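Local coordinates for protein anti-sigma-I factor RsgI3 (Clostridium thermocellum, PDB 6QE7) that probably holds the sigma factor SigI3 inactive until its extracellular sensing domain, a pair of PA14 domains that binds pectin, meets polysaccharide, at residues 19-24 with 38-43; 52-57 with 137-142; 203-208 with 276-281. One frame throughout, in Å; residues are numbered along the deposited sequence.

Interaction 1: residues 19-24 with 38-43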
loop_
_atom_site.group_PDB
_atom_site.type_symbol
_atom_site.label_atom_id
_atom_site.label_comp_id
_atom_site.label_asym_id
_atom_site.label_seq_id
_atom_site.Cartn_x
_atom_site.Cartn_y
_atom_site.Cartn_z
ATOM N N PHE A 19 0.811 -5.716 -4.369
ATOM C CA PHE A 19 0.794 -5.937 -5.824
ATOM C C PHE A 19 0.591 -7.445 -6.063
ATOM O O PHE A 19 1.233 -8.230 -5.365
ATOM C CB PHE A 19 2.078 -5.397 -6.456
ATOM C CG PHE A 19 2.223 -5.909 -7.861
ATOM C CD1 PHE A 19 1.381 -5.454 -8.878
ATOM C CD2 PHE A 19 3.105 -6.939 -8.146
ATOM C CE1 PHE A 19 1.463 -5.972 -10.158
ATOM C CE2 PHE A 19 3.197 -7.429 -9.452
ATOM C CZ PHE A 19 2.352 -6.965 -10.434
ATOM N N GLN A 20 -0.360 -7.822 -6.907
ATOM C CA GLN A 20 -0.588 -9.244 -7.278
ATOM C C GLN A 20 -0.146 -9.579 -8.705
ATOM O O GLN A 20 0.638 -10.496 -8.893
ATOM C CB GLN A 20 -2.056 -9.619 -7.091
ATOM C CG GLN A 20 -2.326 -11.130 -7.112
ATOM C CD GLN A 20 -1.494 -11.907 -6.112
ATOM O OE1 GLN A 20 -1.176 -11.435 -5.044
ATOM N NE2 GLN A 20 -1.057 -13.072 -6.503
ATOM N N PHE A 21 -0.662 -8.945 -9.727
ATOM C CA PHE A 21 -0.304 -9.364 -11.099
ATOM C C PHE A 21 -0.486 -8.137 -12.001
ATOM O O PHE A 21 -1.167 -7.168 -11.601
ATOM C CB PHE A 21 -1.095 -10.594 -11.535
ATOM C CG PHE A 21 -2.579 -10.307 -11.728
ATOM C CD1 PHE A 21 -3.052 -9.649 -12.853
ATOM C CD2 PHE A 21 -3.489 -10.581 -10.736
ATOM C CE1 PHE A 21 -4.397 -9.332 -13.000
ATOM C CE2 PHE A 21 -4.830 -10.256 -10.868
ATOM C CZ PHE A 21 -5.283 -9.605 -11.987
ATOM N N VAL A 22 0.218 -8.145 -13.119
ATOM C CA VAL A 22 -0.034 -7.206 -14.240
ATOM C C VAL A 22 -0.693 -7.982 -15.393
ATOM O O VAL A 22 -0.384 -9.167 -15.578
ATOM C CB VAL A 22 1.286 -6.533 -14.638
ATOM C CG1 VAL A 22 2.279 -7.532 -15.220
ATOM C CG2 VAL A 22 1.086 -5.386 -15.579
ATOM N N ARG A 23 -1.565 -7.354 -16.173
ATOM C CA ARG A 23 -2.055 -7.992 -17.429
ATOM C C ARG A 23 -2.422 -6.871 -18.375
ATOM O O ARG A 23 -2.617 -5.707 -17.919
ATOM C CB ARG A 23 -3.271 -8.898 -17.180
ATOM C CG ARG A 23 -4.573 -8.177 -16.915
ATOM C CD ARG A 23 -5.703 -9.085 -16.472
ATOM N NE ARG A 23 -6.888 -8.363 -16.150
ATOM C CZ ARG A 23 -7.973 -8.868 -15.557
ATOM N NH1 ARG A 23 -7.967 -10.138 -15.155
ATOM N NH2 ARG A 23 -9.009 -8.076 -15.282
ATOM N N ILE A 24 -2.446 -7.163 -19.655
ATOM C CA ILE A 24 -2.909 -6.159 -20.636
ATOM C C ILE A 24 -4.394 -6.396 -20.817
ATOM O O ILE A 24 -4.744 -7.518 -21.122
ATOM C CB ILE A 24 -2.076 -6.236 -21.916
ATOM C CG1 ILE A 24 -0.654 -5.799 -21.574
ATOM C CG2 ILE A 24 -2.695 -5.409 -23.035
ATOM C CD1 ILE A 24 0.375 -6.207 -22.611
ATOM N N ASP A 38 -10.280 -11.201 -10.538
ATOM C CA ASP A 38 -9.464 -12.419 -10.709
ATOM C C ASP A 38 -9.478 -13.194 -9.399
ATOM O O ASP A 38 -9.508 -12.550 -8.337
ATOM C CB ASP A 38 -8.004 -12.067 -11.037
ATOM C CG ASP A 38 -7.176 -13.288 -11.412
ATOM O OD1 ASP A 38 -7.192 -13.646 -12.625
ATOM O OD2 ASP A 38 -6.544 -13.879 -10.499
ATOM N N GLN A 39 -9.398 -14.508 -9.440
ATOM C CA GLN A 39 -9.412 -15.324 -8.202
ATOM C C GLN A 39 -8.219 -14.946 -7.285
ATOM O O GLN A 39 -8.325 -15.223 -6.113
ATOM C CB GLN A 39 -9.318 -16.804 -8.548
ATOM C CG GLN A 39 -7.945 -17.212 -9.100
ATOM C CD GLN A 39 -7.954 -18.683 -9.470
ATOM O OE1 GLN A 39 -8.918 -19.392 -9.153
ATOM N NE2 GLN A 39 -6.909 -19.152 -10.151
ATOM N N SER A 40 -7.110 -14.386 -7.792
ATOM C CA SER A 40 -5.914 -14.008 -6.981
ATOM C C SER A 40 -6.150 -12.648 -6.277
ATOM O O SER A 40 -5.328 -12.259 -5.424
ATOM C CB SER A 40 -4.687 -14.012 -7.813
ATOM O OG SER A 40 -4.716 -12.949 -8.730
ATOM N N ILE A 41 -7.247 -11.949 -6.595
ATOM C CA ILE A 41 -7.647 -10.719 -5.861
ATOM C C ILE A 41 -8.767 -11.025 -4.877
ATOM O O ILE A 41 -9.935 -11.296 -5.295
ATOM C CB ILE A 41 -8.095 -9.620 -6.855
ATOM C CG1 ILE A 41 -6.945 -9.217 -7.772
ATOM C CG2 ILE A 41 -8.693 -8.407 -6.107
ATOM C CD1 ILE A 41 -5.651 -8.800 -7.061
ATOM N N GLY A 42 -8.546 -10.736 -3.629
ATOM C CA GLY A 42 -9.627 -10.893 -2.621
ATOM C C GLY A 42 -10.766 -9.893 -2.712
ATOM O O GLY A 42 -10.549 -8.729 -3.097
ATOM N N LYS A 43 -11.944 -10.298 -2.230
ATOM C CA LYS A 43 -13.134 -9.435 -2.064
ATOM C C LYS A 43 -12.745 -8.207 -1.279
ATOM O O LYS A 43 -12.128 -8.334 -0.218
ATOM C CB LYS A 43 -14.263 -10.060 -1.255
ATOM C CG LYS A 43 -15.617 -9.403 -1.497
ATOM C CD LYS A 43 -16.723 -10.063 -0.637
ATOM C CE LYS A 43 -17.905 -9.183 -0.368
ATOM N NZ LYS A 43 -18.618 -8.860 -1.631
HETATM O O HOH W 1 -8.987 -12.816 -14.166
#

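Interaction 2: residues 52-57 with 137-142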
loop_
_atom_site.group_PDB
_atom_site.type_symbol
_atom_site.label_atom_id
_atom_site.label_comp_id
_atom_site.label_asym_id
_atom_site.label_seq_id
_atom_site.Cartn_x
_atom_site.Cartn_y
_atom_site.Cartn_z
ATOM N N GLY A 52 -0.648 3.490 -20.347
ATOM C CA GLY A 52 -0.137 3.332 -21.706
ATOM C C GLY A 52 -0.291 4.638 -22.431
ATOM O O GLY A 52 -0.071 5.721 -21.776
ATOM N N LYS A 53 -0.747 4.532 -23.672
ATOM C CA LYS A 53 -0.959 5.690 -24.579
ATOM C C LYS A 53 -2.289 5.490 -25.256
ATOM O O LYS A 53 -2.660 4.309 -25.564
ATOM C CB LYS A 53 0.218 5.775 -25.553
ATOM C CG LYS A 53 1.529 6.148 -24.887
ATOM C CD LYS A 53 2.701 5.908 -25.805
ATOM C CE LYS A 53 4.019 6.455 -25.321
ATOM N NZ LYS A 53 3.839 7.751 -24.634
ATOM N N VAL A 54 -3.036 6.566 -25.390
ATOM C CA VAL A 54 -4.289 6.615 -26.170
ATOM C C VAL A 54 -3.993 7.429 -27.447
ATOM O O VAL A 54 -3.089 8.321 -27.375
ATOM C CB VAL A 54 -5.444 7.166 -25.339
ATOM C CG1 VAL A 54 -5.199 8.592 -24.858
ATOM C CG2 VAL A 54 -6.762 7.099 -26.066
ATOM N N GLU A 55 -4.633 7.054 -28.579
ATOM C CA GLU A 55 -4.454 7.681 -29.930
ATOM C C GLU A 55 -5.802 8.100 -30.483
ATOM O O GLU A 55 -6.593 7.289 -30.947
ATOM C CB GLU A 55 -3.721 6.767 -30.883
ATOM C CG GLU A 55 -3.824 7.184 -32.340
ATOM C CD GLU A 55 -2.789 6.499 -33.211
ATOM O OE1 GLU A 55 -1.807 5.949 -32.629
ATOM O OE2 GLU A 55 -2.958 6.508 -34.465
ATOM N N PRO A 56 -6.188 9.380 -30.366
ATOM C CA PRO A 56 -7.472 9.779 -30.903
ATOM C C PRO A 56 -7.472 9.621 -32.443
ATOM O O PRO A 56 -6.402 9.589 -33.090
ATOM C CB PRO A 56 -7.601 11.248 -30.480
ATOM C CG PRO A 56 -6.167 11.683 -30.346
ATOM C CD PRO A 56 -5.402 10.502 -29.821
ATOM N N ARG A 57 -8.671 9.449 -33.008
ATOM C CA ARG A 57 -8.793 9.314 -34.491
ATOM C C ARG A 57 -8.849 10.719 -35.131
ATOM O O ARG A 57 -8.366 10.827 -36.283
ATOM C CB ARG A 57 -10.049 8.515 -34.846
ATOM C CG ARG A 57 -10.140 7.108 -34.261
ATOM C CD ARG A 57 -11.615 6.723 -34.265
ATOM N NE ARG A 57 -11.839 5.286 -34.264
ATOM C CZ ARG A 57 -12.451 4.592 -33.283
ATOM N NH1 ARG A 57 -12.938 5.199 -32.205
ATOM N NH2 ARG A 57 -12.590 3.275 -33.394
ATOM N N SER A 137 -7.974 -0.798 -30.260
ATOM C CA SER A 137 -7.269 -0.322 -31.496
ATOM C C SER A 137 -6.623 1.023 -31.211
ATOM O O SER A 137 -5.605 1.266 -31.821
ATOM C CB SER A 137 -8.194 -0.175 -32.677
ATOM O OG SER A 137 -9.355 0.545 -32.293
ATOM N N GLN A 138 -7.173 1.823 -30.286
ATOM C CA GLN A 138 -6.613 3.171 -29.955
ATOM C C GLN A 138 -5.774 3.179 -28.668
ATOM O O GLN A 138 -5.483 4.287 -28.184
ATOM C CB GLN A 138 -7.748 4.170 -29.740
ATOM C CG GLN A 138 -8.848 4.150 -30.789
ATOM C CD GLN A 138 -8.319 4.175 -32.192
ATOM O OE1 GLN A 138 -8.718 3.361 -33.022
ATOM N NE2 GLN A 138 -7.361 5.053 -32.441
ATOM N N LEU A 139 -5.421 2.030 -28.100
ATOM C CA LEU A 139 -4.729 1.969 -26.782
ATOM C C LEU A 139 -3.494 1.084 -26.865
ATOM O O LEU A 139 -3.598 -0.054 -27.364
ATOM C CB LEU A 139 -5.674 1.448 -25.692
ATOM C CG LEU A 139 -6.947 2.234 -25.416
ATOM C CD1 LEU A 139 -7.903 1.369 -24.620
ATOM C CD2 LEU A 139 -6.706 3.536 -24.665
ATOM N N TYR A 140 -2.386 1.569 -26.318
ATOM C CA TYR A 140 -1.048 0.935 -26.395
ATOM C C TYR A 140 -0.541 0.764 -24.978
ATOM O O TYR A 140 -0.434 1.741 -24.256
ATOM C CB TYR A 140 -0.060 1.813 -27.183
ATOM C CG TYR A 140 -0.510 2.062 -28.601
ATOM C CD1 TYR A 140 -1.537 2.961 -28.873
ATOM C CD2 TYR A 140 0.034 1.307 -29.641
ATOM C CE1 TYR A 140 -2.000 3.142 -30.171
ATOM C CE2 TYR A 140 -0.413 1.479 -30.939
ATOM C CZ TYR A 140 -1.417 2.396 -31.198
ATOM O OH TYR A 140 -1.832 2.513 -32.482
ATOM N N PRO A 141 -0.221 -0.462 -24.550
ATOM C CA PRO A 141 0.104 -0.691 -23.155
ATOM C C PRO A 141 1.463 -0.096 -22.882
ATOM O O PRO A 141 2.230 -0.007 -23.781
ATOM C CB PRO A 141 0.122 -2.221 -22.981
ATOM C CG PRO A 141 0.247 -2.762 -24.405
ATOM C CD PRO A 141 -0.354 -1.710 -25.326
ATOM N N SER A 142 1.747 0.286 -21.647
ATOM C CA SER A 142 3.126 0.694 -21.324
ATOM C C SER A 142 3.897 -0.606 -21.170
ATOM O O SER A 142 3.261 -1.603 -20.927
ATOM C CB SER A 142 3.211 1.614 -20.137
ATOM O OG SER A 142 2.526 1.044 -19.078
#

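Interaction 3: residues 203-208 with 276-281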
loop_
_atom_site.group_PDB
_atom_site.type_symbol
_atom_site.label_atom_id
_atom_site.label_comp_id
_atom_site.label_asym_id
_atom_site.label_seq_id
_atom_site.Cartn_x
_atom_site.Cartn_y
_atom_site.Cartn_z
ATOM N N ASP A 203 -0.536 -3.182 7.543
ATOM C CA ASP A 203 -1.977 -3.101 7.227
ATOM C C ASP A 203 -2.698 -4.084 8.122
ATOM O O ASP A 203 -2.075 -4.923 8.816
ATOM C CB ASP A 203 -2.331 -3.298 5.747
ATOM C CG ASP A 203 -1.904 -4.618 5.149
ATOM O OD1 ASP A 203 -1.635 -5.567 5.918
ATOM O OD2 ASP A 203 -1.673 -4.634 3.910
ATOM N N THR A 204 -3.957 -3.818 8.237
ATOM C CA THR A 204 -4.831 -4.403 9.277
ATOM C C THR A 204 -5.833 -5.281 8.551
ATOM O O THR A 204 -6.072 -5.041 7.362
ATOM C CB THR A 204 -5.555 -3.337 10.089
ATOM O OG1 THR A 204 -6.489 -2.669 9.224
ATOM C CG2 THR A 204 -4.602 -2.330 10.688
ATOM N N ARG A 205 -6.497 -6.136 9.300
ATOM C CA ARG A 205 -7.648 -6.930 8.811
ATOM C C ARG A 205 -8.917 -6.071 8.924
ATOM O O ARG A 205 -9.855 -6.319 8.186
ATOM C CB ARG A 205 -7.748 -8.227 9.628
ATOM C CG ARG A 205 -6.709 -9.284 9.282
ATOM C CD ARG A 205 -6.864 -10.608 10.074
ATOM N NE ARG A 205 -8.231 -11.105 9.856
ATOM C CZ ARG A 205 -8.651 -11.771 8.798
ATOM N NH1 ARG A 205 -7.800 -12.116 7.851
ATOM N NH2 ARG A 205 -9.916 -12.116 8.712
ATOM N N TYR A 206 -9.017 -5.163 9.892
ATOM C CA TYR A 206 -10.313 -4.525 10.230
ATOM C C TYR A 206 -10.105 -3.034 10.216
ATOM O O TYR A 206 -8.946 -2.575 10.454
ATOM C CB TYR A 206 -10.824 -4.997 11.592
ATOM C CG TYR A 206 -10.830 -6.501 11.678
ATOM C CD1 TYR A 206 -11.745 -7.269 10.979
ATOM C CD2 TYR A 206 -9.881 -7.157 12.441
ATOM C CE1 TYR A 206 -11.696 -8.663 11.017
ATOM C CE2 TYR A 206 -9.786 -8.533 12.467
ATOM C CZ TYR A 206 -10.710 -9.295 11.759
ATOM O OH TYR A 206 -10.622 -10.649 11.842
ATOM N N THR A 207 -11.200 -2.355 9.943
ATOM C CA THR A 207 -11.371 -0.900 10.108
ATOM C C THR A 207 -11.890 -0.694 11.536
ATOM O O THR A 207 -12.999 -1.120 11.785
ATOM C CB THR A 207 -12.271 -0.345 8.987
ATOM O OG1 THR A 207 -11.542 -0.539 7.796
ATOM C CG2 THR A 207 -12.564 1.136 9.051
ATOM N N GLU A 208 -11.109 -0.086 12.441
ATOM C CA GLU A 208 -11.500 0.217 13.845
ATOM C C GLU A 208 -10.286 0.644 14.688
ATOM O O GLU A 208 -9.148 0.842 14.128
ATOM C CB GLU A 208 -12.101 -1.003 14.546
ATOM C CG GLU A 208 -11.282 -2.259 14.454
ATOM C CD GLU A 208 -12.116 -3.496 14.840
ATOM O OE1 GLU A 208 -13.323 -3.477 14.582
ATOM O OE2 GLU A 208 -11.535 -4.506 15.286
ATOM N N GLN A 276 -11.284 -4.825 18.515
ATOM C CA GLN A 276 -12.534 -5.504 18.903
ATOM C C GLN A 276 -12.644 -6.839 18.147
ATOM O O GLN A 276 -13.127 -7.776 18.714
ATOM C CB GLN A 276 -13.788 -4.718 18.564
ATOM C CG GLN A 276 -14.952 -5.688 18.627
ATOM C CD GLN A 276 -16.262 -5.002 18.810
ATOM O OE1 GLN A 276 -16.357 -3.773 18.698
ATOM N NE2 GLN A 276 -17.263 -5.830 19.071
ATOM N N ARG A 277 -12.203 -6.927 16.893
ATOM C CA ARG A 277 -12.328 -8.168 16.118
ATOM C C ARG A 277 -10.996 -8.830 15.943
ATOM O O ARG A 277 -11.024 -9.970 15.519
ATOM C CB ARG A 277 -12.870 -7.915 14.716
ATOM C CG ARG A 277 -14.345 -7.591 14.631
ATOM C CD ARG A 277 -14.716 -7.067 13.224
ATOM N NE ARG A 277 -14.483 -5.638 13.033
ATOM C CZ ARG A 277 -14.670 -4.950 11.906
ATOM N NH1 ARG A 277 -15.125 -5.533 10.829
ATOM N NH2 ARG A 277 -14.375 -3.673 11.838
ATOM N N GLN A 278 -9.885 -8.139 16.188
ATOM C CA GLN A 278 -8.569 -8.819 16.166
ATOM C C GLN A 278 -8.194 -9.304 17.560
ATOM O O GLN A 278 -7.855 -8.426 18.420
ATOM C CB GLN A 278 -7.444 -7.895 15.675
ATOM C CG GLN A 278 -6.106 -8.610 15.693
ATOM C CD GLN A 278 -6.095 -9.777 14.746
ATOM O OE1 GLN A 278 -6.067 -9.608 13.519
ATOM N NE2 GLN A 278 -6.066 -10.970 15.312
ATOM N N LYS A 279 -8.135 -10.621 17.759
ATOM C CA LYS A 279 -7.678 -11.221 19.048
ATOM C C LYS A 279 -6.163 -10.977 19.212
ATOM O O LYS A 279 -5.398 -11.064 18.204
ATOM C CB LYS A 279 -7.961 -12.730 19.152
ATOM C CG LYS A 279 -9.181 -13.127 19.988
ATOM C CD LYS A 279 -10.527 -12.674 19.433
ATOM C CE LYS A 279 -11.420 -12.054 20.485
ATOM N NZ LYS A 279 -12.311 -11.036 19.890
ATOM N N LYS A 280 -5.756 -10.664 20.439
ATOM C CA LYS A 280 -4.364 -10.240 20.761
ATOM C C LYS A 280 -3.398 -11.250 20.194
ATOM O O LYS A 280 -3.593 -12.427 20.371
ATOM C CB LYS A 280 -4.101 -10.050 22.245
ATOM C CG LYS A 280 -2.756 -9.409 22.619
ATOM C CD LYS A 280 -2.844 -8.506 23.836
ATOM C CE LYS A 280 -2.914 -9.267 25.125
ATOM N NZ LYS A 280 -1.707 -8.993 25.928
ATOM N N GLU A 281 -2.410 -10.761 19.451
ATOM C CA GLU A 281 -1.374 -11.639 18.909
ATOM C C GLU A 281 -0.127 -10.805 18.634
ATOM O O GLU A 281 -0.237 -9.573 18.453
ATOM C CB GLU A 281 -1.928 -12.390 17.685
ATOM C CG GLU A 281 -2.356 -11.470 16.536
ATOM C CD GLU A 281 -2.656 -12.143 15.198
ATOM O OE1 GLU A 281 -2.781 -13.386 15.157
ATOM O OE2 GLU A 281 -2.755 -11.400 14.167
HETATM O O HOH W 2 -5.789 -7.210 12.229
HETATM O O HOH W 3 -13.559 -3.654 8.851
#

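Interaction 1: residues 19-24 with 38-43
An Asx turn inside a type I beta turn, Asp38 to Ile41, packs here against the bulged strand 19-24. Asp38 OD2 closes the Asx turn by accepting from the backbone N of Ser40 at 2.8 Å, with a nearly straight bond (164°). The same oxygen takes the hydroxyl of Ser40, OG to OD2 2.7 Å. Both donors come from above the carboxylate plane. Two bonds on OD2 thus help to fix the rotation of the carboxylate. They also hold Ser40 OG beside Phe21 and Gln20, in the crowded position between its own backbone N and carbonyl carbon.

The loop lies in the first PA14 domain, between strands 29-31 and 46-51, and runs on to the calcium site of Asn12, Asp44 and Thr45. Asn12 also bonds to Ser40 O and Gly42 N, so it ties this turn to the metal site. On the strand, Gln20 and Phe21 both face Tyr10 in a classic beta bulge, and both side chains point toward the loop. Phe21 stacks on Tyr10. Phe21 CD2 lies 3.3 Å from Ser40 OG, and Phe21 CE2 lies 3.7 Å from Asp38 CB. The side chains of Phe21 and Asp38 cross obliquely, with ring and carboxylate planes 54° apart. Ile41 sends CG1 to Phe21 CE2 (3.9 Å) and CD1 to Gln20 CB (3.7 Å). Gln20 bends at chi2, and its CG meets Ser40 OG. No direct hydrogen bond joins the segments. A water receives a weak bond from Arg23 NH1 and donates to Asp38 OD1 at 2.5 Å, while Arg23 NE forms a salt bridge with Asp25.

Interaction 2: residues 52-57 with 137-142
Gly52 starts the contact where the chain turns a corner. It pairs with Pro141 as an antiparallel non-hydrogen-bonded pair, and its CA makes a CA-H...O contact with Tyr140 O at 3.0 Å.

Lys53 and Tyr140 form the hydrogen-bonded pair. Lys53 N gives to Tyr140 O, and Tyr140 N returns a bond to Lys53 O, each 2.9 Å. Lys53 O also lies at the edge of the Tyr140 ring, in its plane. The lysine NZ turns away to Asp106.

Val54 pairs with Leu139 on the other face of the sheet. Their side chains lie side by side, Val54 CG2 to Leu139 CD2 3.8 Å, and Val54 also touches Trp124. Strand 139-141 thus pairs antiparallel with strand 53-54, which pairs with strand 105-113 in the same sheet of the first PA14 domain.

Glu55 N bonds to Gln138 O at 2.9 Å. In return Gln138, bent at chi2, brings NE2 to Glu55 O at 2.8 Å, with the acceptor in its amide plane. The Glu55 chain is extended. The planes of its carboxylate and the Tyr140 ring are only 13° apart, and Lys104 pairs with the acid and makes a cation-pi contact with the ring.

Arg57 places one guanidinium face over Gln138 OE1, which is 3.9 Å from Arg57 NE, and forms a salt bridge with Glu132. Ser137 OG donates to Gln138 OE1 at 3.0 Å.

Interaction 3: residues 203-208 with 276-281
The two loops face each other without backbone pairing, their closest CA atoms, those of Tyr206 and Arg277, 7.2 Å apart. They are surface loops of the second PA14 domain. One precedes strand 208-216, and the other joins strands 268-274 and 281-282.

Arg277 carries the contact. Its chain bends at chi3 (-84°), so the guanidinium turns back along Tyr206 to reach Glu208. Arg277 NE and NH2 both bond to Glu208 OE1 at 2.9 Å, a salt bridge gripped side-on in which two donors share one oxygen. The oxygen lies in the guanidinium plane, but the donors meet it from above the carboxylate plane. The other oxygen, OE2, uses its syn lone pair to accept from the backbone N of Arg277 at 3.0 Å. OE2 also bonds to Ser275 OG. Both carboxylate oxygens are therefore held, which would probably favour the charged form.

The Tyr206 ring is sandwiched between two aliphatic groups. Arg277 CB sits 3.6 Å over the ring centre, a CH-pi contact 3° off the normal. Arg205 CB lies on the opposite face, nearer the rim. The guanidinium of Arg277 also lays one face over Tyr206 CD1.

The Arg205 chain bends at chi3, and its NE donates to Tyr206 OH at 3.1 Å in a nearly straight bond (169°). A water links the loops at this side, accepting from Arg205 N and donating to Gln278 OE1 at 2.7 Å.

Overall arrangement
The three contacts follow one another along the chain, each closing before the next begins. Interactions 1 and 2 belong to the first PA14 domain and reach the same antiparallel sheet. Their centres are about 23 Å apart, yet they touch where Ile24 CD1 packs on Pro141 CG at 3.9 Å. Interaction 3 lies in the second PA14 domain. Its centre is about 24 Å from that of interaction 1 and about 43 Å from that of interaction 2, which lies on the opposite side of the chain's centre. Of the two, interaction 1 lies nearer interaction 3, with nearest atoms about 9 Å apart. Together they sample both halves of the extracellular PA14 dyad that binds pectin.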